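Local structure of putative metalloprotease II (Bacteroides fragilis, 4ON1) at residues I304-P312 / V371-K379; T198-K209 / G238-S249. The protein is probably a secreted zinc-dependent metalloendopeptidase that cleaves peptide bonds in proteins, and is encoded in a pathogenicity island. All coordinates share one frame; numbering follows the deposited sequence.

How the contacts relate
Contact 2 comes first along the chain, and both its segments precede those of contact 1. It pairs strands 201-209 and 240-248 in parallel, with helices 217-230 and 232-235 between them in sequence. Contact 1 joins the loop between strands 299-301 and 319-323 to the end of helix 367-378, the last helix of the chain. The centres lie about 15 Å apart. The two contacts touch directly: L309 packs on A201 and I240, I307 on L203, and N310 on Y199. The C-terminal helix is thus tied through loop 304-312 to the strands of the metalloprotease domain. Helix 331-340, which carries the zinc ligands H334 and H338, also packs against this loop.

Contact 1 of 2, residues I304-P312 / V371-K379; sequences IGVIHLNNP and VRMLECIQK
H308 and the three residues after it hold the C-terminal end of the last helix of this matrixin-like, probably metzincin, domain. Side chains of the loop donate to helix-end carbonyls. ND1 of H308 donates to C376 O at 2.7 Å. The bond is nearly straight, at 169°, and the acceptor lies in the ring plane. N310 ND2 donates to Q378 O at 2.6 Å. Backbone bonds run beside these. L309 N donates to I377 O at 2.8 Å, while N310 N and N311 N both reach K379 O.

Apolar packing joins L309 to I377. The two lie side by side and point the same way, with L309 CG 3.8 Å from I377 CB.

C376 SG is anti to its backbone N (chi1 177°), which takes it to the loop backbone. It lies 3.1 Å from I307 O and 3.4 Å from G305 C. The loop also meets helix 331-340, where the G305 backbone hydrogen-bonds to that of the zinc ligand H338.

The chain's terminal carboxylate is gripped through both oxygens. K379 OXT accepts from N311 ND2 at 2.8 Å, and lies 2° out of the amide plane.

Contact 2 of 2, residues T198-K209 / G238-S249; sequences TYPATLEFMLIK and GFITVKYTIKDS
F205 and Y244 sit side by side on the tightly packed face of two parallel strands, 201-209 and 240-248. Their planes are only 18° apart, but the rings are slid so far that they barely overlap, with centroids 5.7 Å apart. V242 CG1 touches both rings. It meets the edge of F205, 3.7 Å from F205 CE2, and lies over one face of Y244, offset toward its rim. L207 CD1 reaches Y244 CB and I246 CG1. Helix 217-230 packs on this face: I224 touches L207 and Y244, and T228 bonds the Y244 hydroxyl. The same face ends toward solvent at K209 and D248. A long salt bridge, K209 NZ to D248 OD1 at 3.7 Å, is supplemented by a water between K209 NZ and D248 OD2.

Backbone bonds alternate regularly between the strands from A201 to K209. T245 N to F205 O is almost straight, at 177°.

The other face is loose and watery at T202, T241, E204 and K243. A water links the T202 and T241 hydroxyls. E204 has CG anti to its backbone N (chi1 180°) and is extended beyond it, which carries its carboxylate across to T245. T245 OG1 donates to the anti lone pair of E204 OE2 at 2.6 Å. K243 runs alongside E204, but its NZ stays 4.1 Å from E204 OE2, and a second water joins K243 NZ to E204 OE1. E204 OE1 also pairs with K282. Packing tightens again at M206 and I208. M206 CE lies 3.7 Å from K247 CD, and I208 CG2 is pressed to 3.5 Å from S249 CB.

Strand 201-209 also pairs in parallel with strand 284-288. A largely parallel sheet backed by helices, beside a zinc-binding HExxH helix, is typical of the N-terminal subdomain of metzincin proteases.

Contact 1 of 2, residues I304-P312 / V371-K379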
# COMPACT_ATOMS: atom_id res chain seq x y z
N ILE A 304 18.01 8.68 -2.62
CA ILE A 304 17.19 8.99 -3.77
C ILE A 304 17.82 8.45 -5.04
O ILE A 304 18.97 8.74 -5.34
CB ILE A 304 16.97 10.52 -3.89
CG1 ILE A 304 16.09 10.99 -2.72
CG2 ILE A 304 16.30 10.88 -5.21
CD1 ILE A 304 15.67 12.46 -2.83
N GLY A 305 17.08 7.63 -5.78
CA GLY A 305 17.58 7.13 -7.06
C GLY A 305 18.67 6.10 -6.88
O GLY A 305 19.76 6.22 -7.43
N VAL A 306 18.36 5.06 -6.12
CA VAL A 306 19.34 4.03 -5.81
C VAL A 306 18.91 2.66 -6.34
O VAL A 306 19.63 1.67 -6.16
CB VAL A 306 19.58 3.93 -4.30
CG1 VAL A 306 20.28 5.19 -3.80
CG2 VAL A 306 18.27 3.75 -3.57
N ILE A 307 17.75 2.59 -6.98
CA ILE A 307 17.30 1.33 -7.59
C ILE A 307 17.70 1.27 -9.07
O ILE A 307 17.23 2.07 -9.87
CB ILE A 307 15.78 1.13 -7.48
CG1 ILE A 307 15.38 0.89 -6.02
CG2 ILE A 307 15.34 -0.05 -8.34
CD1 ILE A 307 13.88 0.74 -5.81
N HIS A 308 18.57 0.33 -9.41
CA HIS A 308 19.01 0.18 -10.80
C HIS A 308 18.75 -1.25 -11.28
O HIS A 308 19.20 -2.21 -10.64
CB HIS A 308 20.49 0.56 -10.94
CG HIS A 308 20.88 1.79 -10.19
ND1 HIS A 308 20.30 3.03 -10.42
CD2 HIS A 308 21.78 1.99 -9.20
CE1 HIS A 308 20.83 3.92 -9.61
NE2 HIS A 308 21.73 3.32 -8.85
N LEU A 309 18.03 -1.40 -12.38
CA LEU A 309 17.62 -2.72 -12.87
C LEU A 309 18.77 -3.53 -13.47
O LEU A 309 18.81 -4.75 -13.35
CB LEU A 309 16.52 -2.58 -13.92
CG LEU A 309 15.23 -1.86 -13.52
CD1 LEU A 309 14.27 -1.80 -14.69
CD2 LEU A 309 14.59 -2.56 -12.35
N ASN A 310 19.71 -2.84 -14.12
CA ASN A 310 20.79 -3.52 -14.82
C ASN A 310 21.99 -3.77 -13.93
O ASN A 310 22.63 -4.81 -14.01
CB ASN A 310 21.20 -2.72 -16.05
CG ASN A 310 20.14 -2.73 -17.13
OD1 ASN A 310 19.60 -3.78 -17.46
ND2 ASN A 310 19.83 -1.55 -17.67
N ASN A 311 22.31 -2.80 -13.08
CA ASN A 311 23.38 -2.98 -12.11
C ASN A 311 22.93 -2.63 -10.70
O ASN A 311 23.30 -1.57 -10.18
CB ASN A 311 24.60 -2.16 -12.51
CG ASN A 311 25.13 -2.54 -13.87
OD1 ASN A 311 25.89 -3.50 -14.01
ND2 ASN A 311 24.71 -1.82 -14.90
N PRO A 312 22.12 -3.51 -10.09
CA PRO A 312 21.58 -3.23 -8.76
C PRO A 312 22.66 -3.13 -7.70
O PRO A 312 23.65 -3.86 -7.76
CB PRO A 312 20.66 -4.43 -8.48
CG PRO A 312 21.19 -5.52 -9.37
CD PRO A 312 21.66 -4.81 -10.61
N VAL A 371 11.28 11.44 -15.66
CA VAL A 371 12.60 11.44 -16.27
C VAL A 371 13.61 10.87 -15.28
O VAL A 371 14.36 9.95 -15.61
CB VAL A 371 13.03 12.85 -16.69
CG1 VAL A 371 14.52 12.90 -17.02
CG2 VAL A 371 12.19 13.34 -17.87
N ARG A 372 13.58 11.38 -14.05
CA ARG A 372 14.50 10.92 -13.00
C ARG A 372 14.39 9.43 -12.76
O ARG A 372 15.40 8.75 -12.58
CB ARG A 372 14.25 11.68 -11.69
CG ARG A 372 14.70 13.14 -11.74
CD ARG A 372 14.23 13.95 -10.54
NE ARG A 372 14.56 15.37 -10.69
CZ ARG A 372 13.70 16.37 -10.52
NH1 ARG A 372 12.46 16.13 -10.15
NH2 ARG A 372 14.11 17.62 -10.70
N MET A 373 13.16 8.92 -12.74
CA MET A 373 12.93 7.51 -12.48
C MET A 373 13.34 6.63 -13.67
O MET A 373 13.93 5.57 -13.48
CB MET A 373 11.47 7.26 -12.12
CG MET A 373 11.09 7.79 -10.75
SD MET A 373 9.35 7.60 -10.34
CE MET A 373 8.59 8.77 -11.45
N LEU A 374 13.05 7.08 -14.88
CA LEU A 374 13.45 6.33 -16.07
C LEU A 374 14.97 6.25 -16.19
O LEU A 374 15.52 5.20 -16.54
CB LEU A 374 12.85 6.96 -17.33
CG LEU A 374 11.35 6.72 -17.48
CD1 LEU A 374 10.72 7.78 -18.38
CD2 LEU A 374 11.10 5.32 -18.04
N GLU A 375 15.65 7.35 -15.90
CA GLU A 375 17.11 7.34 -16.00
C GLU A 375 17.73 6.50 -14.90
O GLU A 375 18.73 5.82 -15.12
CB GLU A 375 17.65 8.77 -15.98
CG GLU A 375 17.46 9.48 -17.31
CD GLU A 375 18.03 10.88 -17.31
OE1 GLU A 375 18.04 11.53 -16.24
OE2 GLU A 375 18.47 11.34 -18.39
N CYS A 376 17.13 6.53 -13.71
CA CYS A 376 17.65 5.77 -12.58
C CYS A 376 17.60 4.25 -12.77
O CYS A 376 18.59 3.56 -12.50
CB CYS A 376 16.89 6.14 -11.31
SG CYS A 376 17.43 5.17 -9.87
N ILE A 377 16.46 3.73 -13.21
CA ILE A 377 16.29 2.28 -13.29
C ILE A 377 17.11 1.64 -14.42
O ILE A 377 17.40 0.45 -14.36
CB ILE A 377 14.81 1.90 -13.47
CG1 ILE A 377 14.26 2.45 -14.79
CG2 ILE A 377 13.98 2.40 -12.30
CD1 ILE A 377 12.86 1.98 -15.10
N GLN A 378 17.46 2.43 -15.43
CA GLN A 378 18.23 1.93 -16.57
C GLN A 378 19.69 1.66 -16.22
O GLN A 378 20.34 0.81 -16.84
CB GLN A 378 18.18 2.91 -17.73
CG GLN A 378 16.87 2.90 -18.49
CD GLN A 378 16.94 3.68 -19.78
OE1 GLN A 378 17.28 3.13 -20.83
NE2 GLN A 378 16.65 4.97 -19.70
N LYS A 379 20.22 2.39 -15.24
CA LYS A 379 21.60 2.22 -14.81
C LYS A 379 21.89 0.80 -14.31
O LYS A 379 20.98 0.04 -13.98
CB LYS A 379 21.94 3.24 -13.72
CG LYS A 379 21.91 4.68 -14.23
CD LYS A 379 22.09 5.69 -13.11
CE LYS A 379 22.15 7.10 -13.68
NZ LYS A 379 22.30 8.14 -12.63
OXT LYS A 379 23.04 0.36 -14.26

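Contact 2 of 2, residues T198-K209 / G238-S249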
# COMPACT_ATOMS: atom_id res chain seq x y z
N THR A 198 13.99 -2.59 -21.01
CA THR A 198 12.66 -2.80 -21.59
C THR A 198 12.12 -4.24 -21.53
O THR A 198 11.20 -4.60 -22.27
CB THR A 198 12.67 -2.39 -23.07
OG1 THR A 198 13.72 -1.43 -23.30
CG2 THR A 198 11.34 -1.80 -23.49
N TYR A 199 12.68 -5.06 -20.65
CA TYR A 199 12.80 -6.49 -20.93
C TYR A 199 11.54 -7.40 -20.96
O TYR A 199 11.40 -8.21 -21.88
CB TYR A 199 13.82 -7.07 -19.94
CG TYR A 199 15.21 -6.55 -20.23
CD1 TYR A 199 16.11 -6.29 -19.20
CD2 TYR A 199 15.64 -6.33 -21.53
CE1 TYR A 199 17.39 -5.81 -19.46
CE2 TYR A 199 16.91 -5.84 -21.81
CZ TYR A 199 17.78 -5.59 -20.76
OH TYR A 199 19.05 -5.11 -21.03
N PRO A 200 10.61 -7.28 -19.99
CA PRO A 200 10.46 -6.40 -18.83
C PRO A 200 11.26 -6.89 -17.63
O PRO A 200 11.17 -8.06 -17.25
CB PRO A 200 8.96 -6.46 -18.53
CG PRO A 200 8.48 -7.76 -19.14
CD PRO A 200 9.60 -8.35 -19.95
N ALA A 201 12.04 -6.00 -17.03
CA ALA A 201 12.80 -6.37 -15.86
C ALA A 201 11.87 -6.58 -14.67
O ALA A 201 10.93 -5.82 -14.46
CB ALA A 201 13.83 -5.31 -15.54
N THR A 202 12.13 -7.62 -13.88
CA THR A 202 11.36 -7.87 -12.67
C THR A 202 11.93 -7.06 -11.51
O THR A 202 13.09 -7.20 -11.15
CB THR A 202 11.35 -9.36 -12.29
OG1 THR A 202 10.69 -10.12 -13.31
CG2 THR A 202 10.62 -9.57 -10.97
N LEU A 203 11.11 -6.20 -10.93
CA LEU A 203 11.48 -5.49 -9.72
C LEU A 203 10.79 -6.13 -8.53
O LEU A 203 9.57 -6.13 -8.44
CB LEU A 203 11.11 -4.01 -9.84
CG LEU A 203 11.50 -3.09 -8.67
CD1 LEU A 203 12.97 -3.24 -8.32
CD2 LEU A 203 11.16 -1.65 -9.02
N GLU A 204 11.57 -6.72 -7.62
CA GLU A 204 10.99 -7.37 -6.44
C GLU A 204 11.23 -6.57 -5.17
O GLU A 204 12.38 -6.33 -4.79
CB GLU A 204 11.54 -8.79 -6.25
CG GLU A 204 10.96 -9.51 -5.02
CD GLU A 204 11.49 -10.93 -4.84
OE1 GLU A 204 12.49 -11.30 -5.49
OE2 GLU A 204 10.90 -11.69 -4.05
N PHE A 205 10.15 -6.15 -4.52
CA PHE A 205 10.25 -5.48 -3.23
C PHE A 205 10.12 -6.47 -2.09
O PHE A 205 9.16 -7.25 -2.05
CB PHE A 205 9.18 -4.39 -3.08
CG PHE A 205 9.34 -3.27 -4.05
CD1 PHE A 205 10.27 -2.26 -3.82
CD2 PHE A 205 8.58 -3.24 -5.22
CE1 PHE A 205 10.42 -1.23 -4.73
CE2 PHE A 205 8.74 -2.21 -6.13
CZ PHE A 205 9.65 -1.20 -5.88
N MET A 206 11.08 -6.45 -1.18
CA MET A 206 11.02 -7.29 0.01
C MET A 206 10.43 -6.47 1.15
O MET A 206 11.07 -5.56 1.68
CB MET A 206 12.40 -7.83 0.38
CG MET A 206 13.12 -8.58 -0.74
SD MET A 206 12.32 -10.16 -1.10
CE MET A 206 12.87 -11.11 0.33
N LEU A 207 9.20 -6.80 1.52
CA LEU A 207 8.49 -6.04 2.53
C LEU A 207 8.57 -6.77 3.86
O LEU A 207 7.99 -7.84 4.03
CB LEU A 207 7.04 -5.80 2.11
CG LEU A 207 6.90 -5.18 0.71
CD1 LEU A 207 5.44 -5.00 0.36
CD2 LEU A 207 7.60 -3.85 0.64
N ILE A 208 9.32 -6.20 4.79
CA ILE A 208 9.65 -6.91 6.01
C ILE A 208 8.84 -6.37 7.18
O ILE A 208 8.96 -5.20 7.53
CB ILE A 208 11.15 -6.79 6.34
CG1 ILE A 208 12.01 -7.19 5.13
CG2 ILE A 208 11.50 -7.66 7.55
CD1 ILE A 208 11.74 -8.61 4.60
N LYS A 209 7.99 -7.21 7.76
CA LYS A 209 7.17 -6.78 8.90
C LYS A 209 7.99 -6.72 10.17
O LYS A 209 8.57 -7.72 10.58
CB LYS A 209 5.97 -7.72 9.10
CG LYS A 209 5.02 -7.74 7.91
CD LYS A 209 4.01 -8.87 7.99
CE LYS A 209 3.02 -8.65 9.12
NZ LYS A 209 1.98 -9.71 9.12
N GLY A 238 5.46 -1.97 -20.21
CA GLY A 238 6.30 -3.15 -20.31
C GLY A 238 7.75 -2.93 -19.90
O GLY A 238 8.60 -3.76 -20.21
N PHE A 239 8.03 -1.84 -19.21
CA PHE A 239 9.39 -1.62 -18.72
C PHE A 239 9.73 -2.54 -17.55
O PHE A 239 10.84 -3.08 -17.47
CB PHE A 239 9.60 -0.16 -18.32
CG PHE A 239 9.69 0.78 -19.48
CD1 PHE A 239 9.00 1.98 -19.48
CD2 PHE A 239 10.48 0.47 -20.58
CE1 PHE A 239 9.08 2.86 -20.56
CE2 PHE A 239 10.57 1.34 -21.66
CZ PHE A 239 9.87 2.54 -21.64
N ILE A 240 8.78 -2.72 -16.63
CA ILE A 240 9.00 -3.59 -15.49
C ILE A 240 7.78 -4.45 -15.19
O ILE A 240 6.68 -4.15 -15.64
CB ILE A 240 9.34 -2.79 -14.20
CG1 ILE A 240 8.09 -2.08 -13.68
CG2 ILE A 240 10.50 -1.82 -14.43
CD1 ILE A 240 8.35 -1.14 -12.49
N THR A 241 8.01 -5.53 -14.45
CA THR A 241 6.95 -6.20 -13.72
C THR A 241 7.35 -6.08 -12.26
O THR A 241 8.54 -5.97 -11.95
CB THR A 241 6.79 -7.69 -14.10
OG1 THR A 241 8.02 -8.37 -13.86
CG2 THR A 241 6.39 -7.82 -15.57
N VAL A 242 6.38 -6.09 -11.36
CA VAL A 242 6.68 -5.85 -9.96
C VAL A 242 6.25 -7.03 -9.12
O VAL A 242 5.18 -7.61 -9.33
CB VAL A 242 6.01 -4.57 -9.45
CG1 VAL A 242 6.41 -4.33 -8.01
CG2 VAL A 242 6.44 -3.37 -10.29
N LYS A 243 7.11 -7.42 -8.20
CA LYS A 243 6.81 -8.49 -7.27
C LYS A 243 6.95 -7.93 -5.86
O LYS A 243 7.93 -7.24 -5.56
CB LYS A 243 7.74 -9.69 -7.50
CG LYS A 243 7.49 -10.88 -6.59
CD LYS A 243 8.48 -12.00 -6.90
CE LYS A 243 8.23 -13.22 -6.03
NZ LYS A 243 9.03 -14.40 -6.48
N TYR A 244 5.96 -8.20 -5.02
CA TYR A 244 6.02 -7.79 -3.62
C TYR A 244 6.07 -9.02 -2.73
O TYR A 244 5.14 -9.81 -2.71
CB TYR A 244 4.82 -6.93 -3.23
CG TYR A 244 4.58 -5.73 -4.12
CD1 TYR A 244 5.14 -4.50 -3.82
CD2 TYR A 244 3.78 -5.83 -5.26
CE1 TYR A 244 4.91 -3.39 -4.64
CE2 TYR A 244 3.54 -4.73 -6.07
CZ TYR A 244 4.11 -3.51 -5.75
OH TYR A 244 3.88 -2.41 -6.55
N THR A 245 7.17 -9.18 -2.00
CA THR A 245 7.33 -10.34 -1.12
C THR A 245 7.23 -9.90 0.33
O THR A 245 8.07 -9.15 0.82
CB THR A 245 8.66 -11.06 -1.38
OG1 THR A 245 8.65 -11.56 -2.72
CG2 THR A 245 8.86 -12.22 -0.41
N ILE A 246 6.17 -10.33 1.00
CA ILE A 246 5.92 -9.93 2.37
C ILE A 246 6.40 -11.00 3.35
O ILE A 246 5.92 -12.13 3.30
CB ILE A 246 4.41 -9.66 2.61
CG1 ILE A 246 3.89 -8.59 1.65
CG2 ILE A 246 4.15 -9.26 4.07
CD1 ILE A 246 2.36 -8.62 1.49
N LYS A 247 7.32 -10.63 4.23
CA LYS A 247 7.89 -11.59 5.18
C LYS A 247 7.83 -11.09 6.61
O LYS A 247 7.98 -9.90 6.87
CB LYS A 247 9.35 -11.88 4.84
CG LYS A 247 9.59 -12.37 3.43
CD LYS A 247 11.08 -12.59 3.18
CE LYS A 247 11.63 -13.74 4.01
NZ LYS A 247 10.91 -15.01 3.75
N ASP A 248 7.61 -12.01 7.55
CA ASP A 248 7.80 -11.70 8.96
C ASP A 248 9.28 -11.70 9.31
O ASP A 248 10.09 -12.33 8.63
CB ASP A 248 7.05 -12.69 9.86
CG ASP A 248 5.54 -12.50 9.80
OD1 ASP A 248 5.06 -11.46 10.29
OD2 ASP A 248 4.85 -13.40 9.27
N SER A 249 9.63 -10.99 10.37
CA SER A 249 11.00 -10.91 10.85
C SER A 249 11.02 -11.06 12.36
O SER A 249 9.97 -11.12 12.99
CB SER A 249 11.66 -9.59 10.46
OG SER A 249 11.24 -8.59 11.37
O HOH W 1 9.73 -9.42 -15.85
O HOH W 2 11.54 -14.12 -6.16
O HOH W 3 7.25 -9.91 11.89
O HOH W 4 2.20 -12.42 8.70